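PDB 4BG7: putative transcriptional coactivator P15 from Enterobacteria phage t5, which probably binds DNA as a phage relative of the eukaryotic coactivator PC4, and is implicated in recombination-dependent DNA replication. Local coordinates for residues W46-D49 / I50-W54; L87-V90 / Q91-A94; S33-G37 / N38-G42; L20-E24 / G25-R29. All blocks are in the same frame, centred on the assembly; numbering follows the deposited sequence.

Contact 1: residues W46-D49 / I50-W54; sequences WLLD and INDEW
Leu48 lies over one face of the Trp54 indole: its CD2 is 3.6 Å from the centroid of the six-membered ring and 7° off the ring normal, the geometry of a CH-pi contact. Both side chains leave the same face of the sheet, because Leu48 and Trp54 form an antiparallel non-hydrogen-bonded pair. Trp46 meets Trp54 differently, offering a ring edge, with its CE3 4.1 Å from Trp54 CB.

Beyond this pair the chain reverses through a type I turn, Asp49 to Asp52, closed by Asp52 N to Asp49 O (3.0 Å), with Asp49 N bonded to Glu53 O (2.9 Å) just beyond it. The Asp49 carboxylate folds over the turn because CG sits between the backbone N and the carbonyl carbon (chi1 86°). Its OD1 takes a nearly straight bond from Glu53 N at 3.0 Å and a weak one from Asn51 N. Its OD2 is met by Asn51 ND2 at 3.0 Å, from above the carboxylate plane, although OD2 itself lies in the plane of the Asn51 amide. Water 1 donates to OD2 and, weakly, to Glu53 OE1, probably easing repulsion between the two acids.

The turn connects strand 38-48 to strand 54-64. Inward along the sheet, Trp46 makes a cation-pi contact with Arg29, while Trp54 also reaches Gln27 of strand 26-35 and Glu22 of strand 13-23.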
loop_
_atom_site.group_PDB
_atom_site.type_symbol
_atom_site.label_atom_id
_atom_site.label_comp_id
_atom_site.label_asym_id
_atom_site.label_seq_id
_atom_site.Cartn_x
_atom_site.Cartn_y
_atom_site.Cartn_z
ATOM N N TRP A 46 -4.258 -2.553 13.802
ATOM C CA TRP A 46 -5.050 -3.140 14.891
ATOM C C TRP A 46 -4.173 -3.866 15.886
ATOM O O TRP A 46 -3.197 -4.503 15.487
ATOM C CB TRP A 46 -6.087 -4.006 14.322
ATOM C CG TRP A 46 -7.054 -3.257 13.438
ATOM C CD1 TRP A 46 -6.723 -2.421 12.390
ATOM C CD2 TRP A 46 -8.485 -3.337 13.403
ATOM N NE1 TRP A 46 -7.813 -1.961 11.775
ATOM C CE2 TRP A 46 -8.913 -2.433 12.348
ATOM C CE3 TRP A 46 -9.447 -3.975 14.171
ATOM C CZ2 TRP A 46 -10.253 -2.236 12.035
ATOM C CZ3 TRP A 46 -10.783 -3.775 13.865
ATOM C CH2 TRP A 46 -11.186 -2.945 12.810
ATOM N N LEU A 47 -4.458 -3.754 17.197
ATOM C CA LEU A 47 -3.624 -4.371 18.196
ATOM C C LEU A 47 -4.421 -5.319 19.045
ATOM O O LEU A 47 -5.573 -5.080 19.333
ATOM C CB LEU A 47 -3.005 -3.309 19.156
ATOM C CG LEU A 47 -1.570 -2.878 18.866
ATOM C CD1 LEU A 47 -1.420 -2.585 17.363
ATOM C CD2 LEU A 47 -1.197 -1.661 19.685
ATOM N N LEU A 48 -3.755 -6.370 19.512
ATOM C CA LEU A 48 -4.375 -7.350 20.391
ATOM C C LEU A 48 -4.471 -6.798 21.778
ATOM O O LEU A 48 -3.540 -6.157 22.206
ATOM C CB LEU A 48 -3.546 -8.636 20.446
ATOM C CG LEU A 48 -3.679 -9.654 19.304
ATOM C CD1 LEU A 48 -2.655 -10.795 19.516
ATOM C CD2 LEU A 48 -5.120 -10.151 19.231
ATOM N N ASP A 49 -5.566 -7.096 22.473
ATOM C CA ASP A 49 -5.629 -6.996 23.898
ATOM C C ASP A 49 -5.250 -8.288 24.564
ATOM O O ASP A 49 -4.951 -9.275 23.861
ATOM C CB ASP A 49 -6.954 -6.406 24.397
ATOM C CG ASP A 49 -8.091 -7.431 24.580
ATOM O OD1 ASP A 49 -8.017 -8.590 24.079
ATOM O OD2 ASP A 49 -9.073 -7.011 25.252
ATOM N N ILE A 50 -5.248 -8.314 25.917
ATOM C CA ILE A 50 -4.865 -9.553 26.638
ATOM C C ILE A 50 -5.887 -10.677 26.499
ATOM O O ILE A 50 -5.601 -11.811 26.809
ATOM C CB ILE A 50 -4.589 -9.294 28.130
ATOM C CG1 ILE A 50 -5.863 -8.820 28.858
ATOM C CG2 ILE A 50 -3.478 -8.309 28.267
ATOM C CD1 ILE A 50 -5.711 -8.964 30.370
ATOM N N ASN A 51 -7.089 -10.354 26.040
ATOM C CA ASN A 51 -8.136 -11.333 25.814
ATOM C C ASN A 51 -8.109 -11.802 24.395
ATOM O O ASN A 51 -9.001 -12.499 23.982
ATOM C CB ASN A 51 -9.520 -10.731 26.177
ATOM C CG ASN A 51 -9.526 -10.098 27.559
ATOM O OD1 ASN A 51 -9.587 -10.803 28.573
ATOM N ND2 ASN A 51 -9.390 -8.763 27.621
ATOM N N ASP A 52 -7.079 -11.409 23.654
ATOM C CA ASP A 52 -6.859 -11.824 22.281
ATOM C C ASP A 52 -7.951 -11.336 21.292
ATOM O O ASP A 52 -8.301 -12.059 20.370
ATOM C CB ASP A 52 -6.674 -13.357 22.175
ATOM C CG ASP A 52 -5.304 -13.824 22.656
ATOM O OD1 ASP A 52 -4.305 -13.492 22.067
ATOM O OD2 ASP A 52 -5.248 -14.580 23.607
ATOM N N GLU A 53 -8.505 -10.147 21.540
ATOM C CA GLU A 53 -9.409 -9.468 20.627
ATOM C C GLU A 53 -8.636 -8.317 19.982
ATOM O O GLU A 53 -7.751 -7.723 20.603
ATOM C CB GLU A 53 -10.634 -8.944 21.394
ATOM C CG GLU A 53 -11.436 -10.064 22.061
ATOM C CD GLU A 53 -12.664 -9.604 22.804
ATOM O OE1 GLU A 53 -12.860 -8.402 23.001
ATOM O OE2 GLU A 53 -13.463 -10.455 23.224
ATOM N N TRP A 54 -9.013 -7.974 18.755
ATOM C CA TRP A 54 -8.377 -6.926 17.942
ATOM C C TRP A 54 -9.075 -5.619 18.175
ATOM O O TRP A 54 -10.317 -5.521 18.117
ATOM C CB TRP A 54 -8.513 -7.251 16.471
ATOM C CG TRP A 54 -7.687 -8.435 16.095
ATOM C CD1 TRP A 54 -8.137 -9.720 15.788
ATOM C CD2 TRP A 54 -6.243 -8.496 16.016
ATOM N NE1 TRP A 54 -7.081 -10.536 15.536
ATOM C CE2 TRP A 54 -5.913 -9.867 15.646
ATOM C CE3 TRP A 54 -5.222 -7.599 16.228
ATOM C CZ2 TRP A 54 -4.630 -10.279 15.506
ATOM C CZ3 TRP A 54 -3.921 -8.031 16.094
ATOM C CH2 TRP A 54 -3.640 -9.352 15.721
HETATM O O HOH W 1 -11.505 -7.876 25.206
#

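Contact 2: residues L87-V90 / Q91-A94; sequences LHEV and QKRA
Leu87, Glu89 and Val90 meet Gln91, Arg93 and Ala94 four residues on, as successive turns of the alpha-helix 87-98. The backbone bonds run from i to i+4, apart from a weak i to i+3 component at Lys92 N. Gln91 N to Leu87 O (2.9 Å) and Arg93 N to Glu89 O (2.9 Å) are almost straight, whereas Lys92 N divides itself between His88 O and, weakly, Glu89 O. Ala94 N continues the series to Val90 O.

The charged interactions lie along one flank. Glu89 and Arg93 form a salt bridge, OE2 to NH1 at 3.3 Å, but the hydrogen bond within it is weak: the N-H...O angle is only 125°, and the carboxylate and guanidinium planes stand 73° apart, far from a flat two-point pairing. Arg93 has a stronger partner in Glu68 of the second subunit, which is consistent with its poor aim at Glu89. Lys92 likewise turns elsewhere, its NZ bridging to Glu96, while its CD passes 3.9 Å from Glu89 OE2.

Packing supplies the remaining contacts. Val90 and Ala94 are buried, and they lean on Thr70 and Ser71 of the second subunit respectively, which places this helix in the dimer interface. Leu87 rests on Leu81 of helix 67-83 within its own chain. Leu87 CG, anti to the backbone N (chi1 -179°), brings CD1 against the aliphatic part and amide carbon of Gln91, with CD1 to Gln91 CD at 3.8 Å.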
loop_
_atom_site.group_PDB
_atom_site.type_symbol
_atom_site.label_atom_id
_atom_site.label_comp_id
_atom_site.label_asym_id
_atom_site.label_seq_id
_atom_site.Cartn_x
_atom_site.Cartn_y
_atom_site.Cartn_z
ATOM N N LEU A 87 4.265 -11.983 -12.306
ATOM C CA LEU A 87 2.891 -11.416 -12.233
ATOM C C LEU A 87 1.761 -12.422 -12.375
ATOM O O LEU A 87 0.742 -12.441 -11.612
ATOM C CB LEU A 87 2.757 -10.309 -13.244
ATOM C CG LEU A 87 1.387 -9.605 -13.261
ATOM C CD1 LEU A 87 1.074 -8.992 -11.889
ATOM C CD2 LEU A 87 1.527 -8.536 -14.306
ATOM N N HIS A 88 1.896 -13.345 -13.332
ATOM C CA HIS A 88 0.843 -14.356 -13.482
ATOM C C HIS A 88 0.610 -15.201 -12.246
ATOM O O HIS A 88 -0.518 -15.476 -11.890
ATOM C CB HIS A 88 1.161 -15.266 -14.697
ATOM C CG HIS A 88 0.196 -16.411 -14.862
ATOM N ND1 HIS A 88 -0.820 -16.377 -15.737
ATOM C CD2 HIS A 88 0.140 -17.676 -14.231
ATOM C CE1 HIS A 88 -1.520 -17.534 -15.682
ATOM N NE2 HIS A 88 -0.932 -18.338 -14.744
ATOM N N GLU A 89 1.681 -15.637 -11.586
ATOM C CA GLU A 89 1.540 -16.496 -10.381
ATOM C C GLU A 89 0.858 -15.647 -9.252
ATOM O O GLU A 89 -0.103 -16.104 -8.613
ATOM C CB GLU A 89 2.939 -17.002 -9.899
ATOM C CG GLU A 89 2.922 -17.997 -8.707
ATOM C CD GLU A 89 1.845 -19.098 -8.809
ATOM O OE1 GLU A 89 1.911 -19.949 -9.718
ATOM O OE2 GLU A 89 0.915 -19.138 -7.971
ATOM N N VAL A 90 1.315 -14.402 -9.113
ATOM C CA VAL A 90 0.732 -13.512 -8.052
ATOM C C VAL A 90 -0.765 -13.288 -8.299
ATOM O O VAL A 90 -1.560 -13.384 -7.359
ATOM C CB VAL A 90 1.554 -12.209 -7.910
ATOM C CG1 VAL A 90 0.903 -11.213 -6.928
ATOM C CG2 VAL A 90 2.970 -12.555 -7.497
ATOM N N GLN A 91 -1.168 -13.020 -9.550
ATOM C CA GLN A 91 -2.613 -12.877 -9.879
ATOM C C GLN A 91 -3.443 -14.144 -9.664
ATOM O O GLN A 91 -4.628 -14.078 -9.314
ATOM C CB GLN A 91 -2.859 -12.283 -11.283
ATOM C CG GLN A 91 -2.180 -10.932 -11.459
ATOM C CD GLN A 91 -2.377 -10.286 -12.843
ATOM O OE1 GLN A 91 -2.637 -9.093 -12.941
ATOM N NE2 GLN A 91 -2.242 -11.067 -13.900
ATOM N N LYS A 92 -2.813 -15.299 -9.846
ATOM C CA LYS A 92 -3.500 -16.590 -9.672
ATOM C C LYS A 92 -3.741 -16.817 -8.191
ATOM O O LYS A 92 -4.841 -17.088 -7.765
ATOM C CB LYS A 92 -2.621 -17.723 -10.232
ATOM C CG LYS A 92 -3.213 -19.136 -10.086
ATOM C CD LYS A 92 -2.100 -20.177 -10.166
ATOM C CE LYS A 92 -2.636 -21.596 -9.969
ATOM N NZ LYS A 92 -2.498 -22.052 -8.552
ATOM N N ARG A 93 -2.669 -16.653 -7.428
ATOM C CA ARG A 93 -2.697 -16.696 -5.953
ATOM C C ARG A 93 -3.658 -15.654 -5.386
ATOM O O ARG A 93 -4.311 -15.935 -4.393
ATOM C CB ARG A 93 -1.290 -16.443 -5.408
ATOM C CG ARG A 93 -0.890 -17.272 -4.199
ATOM C CD ARG A 93 -0.244 -18.602 -4.606
ATOM N NE ARG A 93 0.968 -18.886 -3.819
ATOM C CZ ARG A 93 2.212 -18.542 -4.163
ATOM N NH1 ARG A 93 2.461 -17.905 -5.298
ATOM N NH2 ARG A 93 3.224 -18.855 -3.365
ATOM N N ALA A 94 -3.738 -14.451 -5.992
ATOM C CA ALA A 94 -4.725 -13.425 -5.533
ATOM C C ALA A 94 -6.179 -13.839 -5.780
ATOM O O ALA A 94 -7.054 -13.575 -4.937
ATOM C CB ALA A 94 -4.471 -12.051 -6.147
#

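Contact 3: residues S33-G37 / N38-G42; sequences SEFRG and NLYMG
Phe35 and Tyr40 pack where strands 26-35 and 38-48 reverse into each other: Phe35 CB touches Tyr40 CE2 at 3.8 Å, and that carbon sits at the edge of the Phe35 ring, near its plane. Phe35 O in turn lies in the plane of the Tyr40 ring, 3.5 Å from CE2. Tyr40 CG is anti to its carbonyl carbon (chi1 -65°), which lays the ring back over the opposite strand toward Phe35.

The backbone fixes these positions. Phe35 with Asn38 and Ser33 with Tyr40 are hydrogen-bonded antiparallel pairs, with Phe35 N to Asn38 O at 3.0 Å and Ser33 N to Tyr40 O at 2.9 Å. Between them, Glu34 and Leu39 form a non-hydrogen-bonded pair on the other face, where Glu34 CB approaches Leu39 CD2 at 3.9 Å. A type I' turn from Phe35 to Asn38 closes this two-residue beta hairpin, with positive phi at both Arg36 and Gly37.

Farther out, His12 stacks on the Phe35 ring, meets the Tyr40 ring with the planes steeply inclined, and bonds through ND1 to Ser33 OG. Water 2 joins Ser33 OG to Tyr40 O, the latter bond being weak.

At the turn, water 3 donates to Phe35 O (2.7 Å) and accepts from Asn38 ND2 (3.1 Å). Phe35 O also receives Asn38 N, from well above the carbonyl plane. Two donors thus grip this oxygen, implying that the hairpin end is held by polar bonds as well as by aromatic packing.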
loop_
_atom_site.group_PDB
_atom_site.type_symbol
_atom_site.label_atom_id
_atom_site.label_comp_id
_atom_site.label_asym_id
_atom_site.label_seq_id
_atom_site.Cartn_x
_atom_site.Cartn_y
_atom_site.Cartn_z
ATOM N N SER A 33 -10.313 5.140 4.115
ATOM C CA SER A 33 -10.887 5.971 5.182
ATOM C C SER A 33 -11.285 7.332 4.637
ATOM O O SER A 33 -10.774 7.778 3.614
ATOM C CB SER A 33 -9.861 6.121 6.297
ATOM O OG SER A 33 -8.658 6.772 5.909
ATOM N N GLU A 34 -12.200 7.981 5.354
ATOM C CA GLU A 34 -12.648 9.331 4.989
ATOM C C GLU A 34 -12.151 10.258 6.109
ATOM O O GLU A 34 -12.279 9.919 7.292
ATOM C CB GLU A 34 -14.139 9.393 4.882
ATOM C CG GLU A 34 -14.554 10.754 4.334
ATOM C CD GLU A 34 -16.057 10.905 4.213
ATOM O OE1 GLU A 34 -16.791 9.892 4.263
ATOM O OE2 GLU A 34 -16.469 12.065 4.112
ATOM N N PHE A 35 -11.615 11.412 5.703
ATOM C CA PHE A 35 -11.105 12.459 6.618
ATOM C C PHE A 35 -11.260 13.825 5.867
ATOM O O PHE A 35 -10.743 13.946 4.744
ATOM C CB PHE A 35 -9.618 12.202 6.859
ATOM C CG PHE A 35 -8.911 13.296 7.634
ATOM C CD1 PHE A 35 -9.211 13.521 8.971
ATOM C CD2 PHE A 35 -7.973 14.082 7.028
ATOM C CE1 PHE A 35 -8.571 14.533 9.689
ATOM C CE2 PHE A 35 -7.347 15.106 7.736
ATOM C CZ PHE A 35 -7.659 15.319 9.071
ATOM N N ARG A 36 -12.027 14.779 6.406
ATOM C CA ARG A 36 -12.020 16.202 5.879
ATOM C C ARG A 36 -12.511 16.198 4.460
ATOM O O ARG A 36 -11.911 16.792 3.572
ATOM C CB ARG A 36 -10.591 16.831 5.974
ATOM C CG ARG A 36 -10.422 18.336 5.631
ATOM C CD ARG A 36 -8.984 18.741 5.174
ATOM N NE ARG A 36 -7.997 18.516 6.225
ATOM C CZ ARG A 36 -6.668 18.450 6.087
ATOM N NH1 ARG A 36 -6.059 18.633 4.905
ATOM N NH2 ARG A 36 -5.927 18.210 7.156
ATOM N N GLY A 37 -13.581 15.451 4.243
ATOM C CA GLY A 37 -14.231 15.427 2.956
ATOM C C GLY A 37 -13.585 14.589 1.862
ATOM O O GLY A 37 -14.087 14.599 0.771
ATOM N N ASN A 38 -12.486 13.866 2.155
ATOM C CA ASN A 38 -11.697 13.196 1.138
ATOM C C ASN A 38 -11.389 11.757 1.538
ATOM O O ASN A 38 -11.399 11.422 2.706
ATOM C CB ASN A 38 -10.422 13.997 0.930
ATOM C CG ASN A 38 -10.728 15.398 0.382
ATOM O OD1 ASN A 38 -11.314 15.553 -0.689
ATOM N ND2 ASN A 38 -10.428 16.395 1.168
ATOM N N LEU A 39 -11.153 10.911 0.541
ATOM C CA LEU A 39 -10.798 9.499 0.784
ATOM C C LEU A 39 -9.285 9.307 0.721
ATOM O O LEU A 39 -8.614 9.879 -0.099
ATOM C CB LEU A 39 -11.492 8.569 -0.246
ATOM C CG LEU A 39 -13.015 8.558 -0.086
ATOM C CD1 LEU A 39 -13.613 7.664 -1.157
ATOM C CD2 LEU A 39 -13.461 8.096 1.306
ATOM N N TYR A 40 -8.805 8.386 1.555
ATOM C CA TYR A 40 -7.426 8.006 1.673
ATOM C C TYR A 40 -7.307 6.503 1.710
ATOM O O TYR A 40 -8.231 5.806 2.191
ATOM C CB TYR A 40 -6.892 8.523 3.023
ATOM C CG TYR A 40 -6.905 10.017 3.001
ATOM C CD1 TYR A 40 -5.841 10.717 2.496
ATOM C CD2 TYR A 40 -8.019 10.701 3.409
ATOM C CE1 TYR A 40 -5.886 12.121 2.407
ATOM C CE2 TYR A 40 -8.055 12.102 3.392
ATOM C CZ TYR A 40 -7.018 12.804 2.869
ATOM O OH TYR A 40 -7.076 14.203 2.839
ATOM N N MET A 41 -6.193 6.010 1.157
ATOM C CA MET A 41 -5.822 4.607 1.311
ATOM C C MET A 41 -4.524 4.494 2.065
ATOM O O MET A 41 -3.605 5.275 1.893
ATOM C CB MET A 41 -5.705 3.823 -0.024
ATOM C CG MET A 41 -4.828 4.432 -1.073
ATOM S SD MET A 41 -4.477 3.313 -2.469
ATOM C CE MET A 41 -3.818 4.520 -3.583
ATOM N N GLY A 42 -4.442 3.467 2.896
ATOM C CA GLY A 42 -3.230 3.256 3.680
ATOM C C GLY A 42 -3.269 2.027 4.564
ATOM O O GLY A 42 -4.047 1.099 4.326
HETATM O O HOH W 2 -6.777 5.032 4.823
HETATM O O HOH W 3 -8.859 15.580 3.725
#

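Contact 4: residues L20-E24 / G25-R29; sequences LWEKE and GEQVR
Lys23 and Glu26 pair across a type I' turn as an antiparallel hydrogen-bonded pair, with Lys23 N to Glu26 O at 2.8 Å, and the strand segments 20-23 and 26-29 run 164° to each other. Farther from the turn, Val28 faces two residues at once: its O accepts from Leu20 N (2.9 Å) while its N donates to Trp21 O (2.8 Å), the pattern of a classic beta bulge.

Trp21 CG stands between its backbone N and carbonyl carbon (chi1 45°), bringing the indole across Val28, where CD1 meets CG2 at 3.6 Å in an oblique approach. Leu20 CB lies over one face of the same indole. Phe61 and Phe63 of the second subunit complete this apolar patch.

On the other face, Glu22 and Gln27 run side by side, Glu22 CG 3.8 Å from Gln27 NE2. Gln27 OE1 is held side-on by NE and NH2 of Arg29, with that oxygen close to the guanidinium plane, so the amide is steadied against the strand.

Arg29 also packs on Ile19 of strand 13-23, extending that second face. The whole is a two-residue beta hairpin with a bulge, opening the curved antiparallel sheet of the PC4 fold.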
loop_
_atom_site.group_PDB
_atom_site.type_symbol
_atom_site.label_atom_id
_atom_site.label_comp_id
_atom_site.label_asym_id
_atom_site.label_seq_id
_atom_site.Cartn_x
_atom_site.Cartn_y
_atom_site.Cartn_z
ATOM N N LEU A 20 -4.059 -7.772 5.896
ATOM C CA LEU A 20 -2.921 -8.201 5.121
ATOM C C LEU A 20 -2.188 -9.298 5.920
ATOM O O LEU A 20 -2.160 -10.423 5.464
ATOM C CB LEU A 20 -1.984 -7.029 4.801
ATOM C CG LEU A 20 -2.552 -5.902 3.884
ATOM C CD1 LEU A 20 -1.519 -4.847 3.587
ATOM C CD2 LEU A 20 -3.185 -6.364 2.584
ATOM N N TRP A 21 -1.590 -8.956 7.067
ATOM C CA TRP A 21 -0.843 -9.905 7.918
ATOM C C TRP A 21 -0.608 -9.362 9.335
ATOM O O TRP A 21 -1.004 -8.226 9.647
ATOM C CB TRP A 21 0.489 -10.238 7.272
ATOM C CG TRP A 21 1.193 -9.024 6.739
ATOM C CD1 TRP A 21 1.829 -8.017 7.455
ATOM C CD2 TRP A 21 1.302 -8.630 5.347
ATOM N NE1 TRP A 21 2.351 -7.047 6.597
ATOM C CE2 TRP A 21 2.083 -7.387 5.318
ATOM C CE3 TRP A 21 0.898 -9.188 4.157
ATOM C CZ2 TRP A 21 2.366 -6.730 4.134
ATOM C CZ3 TRP A 21 1.219 -8.525 2.975
ATOM C CH2 TRP A 21 1.937 -7.331 2.973
ATOM N N GLU A 22 0.020 -10.161 10.199
ATOM C CA GLU A 22 0.310 -9.771 11.604
ATOM C C GLU A 22 1.738 -10.016 12.012
ATOM O O GLU A 22 2.369 -10.915 11.470
ATOM C CB GLU A 22 -0.502 -10.617 12.580
ATOM C CG GLU A 22 -1.983 -10.699 12.325
ATOM C CD GLU A 22 -2.329 -11.746 11.323
ATOM O OE1 GLU A 22 -1.831 -12.883 11.502
ATOM O OE2 GLU A 22 -3.065 -11.412 10.366
ATOM N N LYS A 23 2.182 -9.301 13.048
ATOM C CA LYS A 23 3.526 -9.408 13.655
ATOM C C LYS A 23 3.341 -9.307 15.183
ATOM O O LYS A 23 3.026 -8.228 15.715
ATOM C CB LYS A 23 4.480 -8.319 13.098
ATOM C CG LYS A 23 5.636 -7.829 14.005
ATOM C CD LYS A 23 6.672 -8.896 14.382
ATOM C CE LYS A 23 7.745 -8.393 15.382
ATOM N NZ LYS A 23 7.353 -8.215 16.833
ATOM N N GLU A 24 3.482 -10.445 15.867
ATOM C CA GLU A 24 3.224 -10.537 17.324
ATOM C C GLU A 24 2.073 -9.625 17.725
ATOM O O GLU A 24 2.235 -8.755 18.594
ATOM C CB GLU A 24 4.451 -10.136 18.173
ATOM C CG GLU A 24 5.758 -10.850 17.849
ATOM C CD GLU A 24 6.791 -10.629 18.944
ATOM O OE1 GLU A 24 7.512 -9.604 18.885
ATOM O OE2 GLU A 24 6.843 -11.487 19.867
ATOM N N GLY A 25 0.917 -9.779 17.090
ATOM C CA GLY A 25 -0.275 -9.087 17.609
ATOM C C GLY A 25 -0.355 -7.577 17.413
ATOM O O GLY A 25 -1.176 -6.895 18.073
ATOM N N GLU A 26 0.541 -7.060 16.565
ATOM C CA GLU A 26 0.275 -5.901 15.733
ATOM C C GLU A 26 -0.213 -6.423 14.346
ATOM O O GLU A 26 0.453 -7.214 13.689
ATOM C CB GLU A 26 1.528 -5.053 15.618
ATOM C CG GLU A 26 1.438 -4.002 14.542
ATOM C CD GLU A 26 2.326 -2.831 14.825
ATOM O OE1 GLU A 26 1.996 -2.075 15.763
ATOM O OE2 GLU A 26 3.342 -2.663 14.120
ATOM N N GLN A 27 -1.392 -6.024 13.930
ATOM C CA GLN A 27 -1.996 -6.486 12.676
ATOM C C GLN A 27 -2.123 -5.361 11.609
ATOM O O GLN A 27 -2.532 -4.240 11.934
ATOM C CB GLN A 27 -3.354 -6.999 12.972
ATOM C CG GLN A 27 -4.270 -7.139 11.794
ATOM C CD GLN A 27 -5.562 -7.875 12.119
ATOM O OE1 GLN A 27 -6.578 -7.293 12.427
ATOM N NE2 GLN A 27 -5.514 -9.200 12.015
ATOM N N VAL A 28 -1.839 -5.676 10.337
ATOM C CA VAL A 28 -1.732 -4.657 9.286
ATOM C C VAL A 28 -2.977 -4.714 8.401
ATOM O O VAL A 28 -3.201 -5.710 7.749
ATOM C CB VAL A 28 -0.464 -4.915 8.417
ATOM C CG1 VAL A 28 -0.234 -3.782 7.460
ATOM C CG2 VAL A 28 0.767 -5.105 9.285
ATOM N N ARG A 29 -3.817 -3.664 8.395
ATOM C CA ARG A 29 -5.016 -3.644 7.522
ATOM C C ARG A 29 -4.984 -2.575 6.457
ATOM O O ARG A 29 -4.787 -1.399 6.745
ATOM C CB ARG A 29 -6.335 -3.482 8.282
ATOM C CG ARG A 29 -6.561 -4.595 9.272
ATOM C CD ARG A 29 -8.011 -4.720 9.624
ATOM N NE ARG A 29 -8.051 -5.559 10.797
ATOM C CZ ARG A 29 -9.155 -6.023 11.374
ATOM N NH1 ARG A 29 -10.353 -5.732 10.866
ATOM N NH2 ARG A 29 -9.027 -6.780 12.483
#

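How the contacts relate
Contacts 4, 3 and 1 follow one another through the four-stranded sheet, each at one of its reversals, whereas contact 2 lies on the C-terminal helix. Strand 26-35 serves contacts 4 and 3 at its two ends, and strand 38-48 serves contacts 3 and 1. The hairpin ends of contacts 1 and 4 adjoin, about 11 Å between centres, with Trp46 O to Gln27 N at 2.8 Å, while the centres of contacts 3 and 4 are about 22 Å apart. Contact 1 is a surface turn ruled by a carboxylate; the other three are partly buried. Contacts 2 and 4 both meet the second subunit, one with charge and small side chains, the other with aromatic rings.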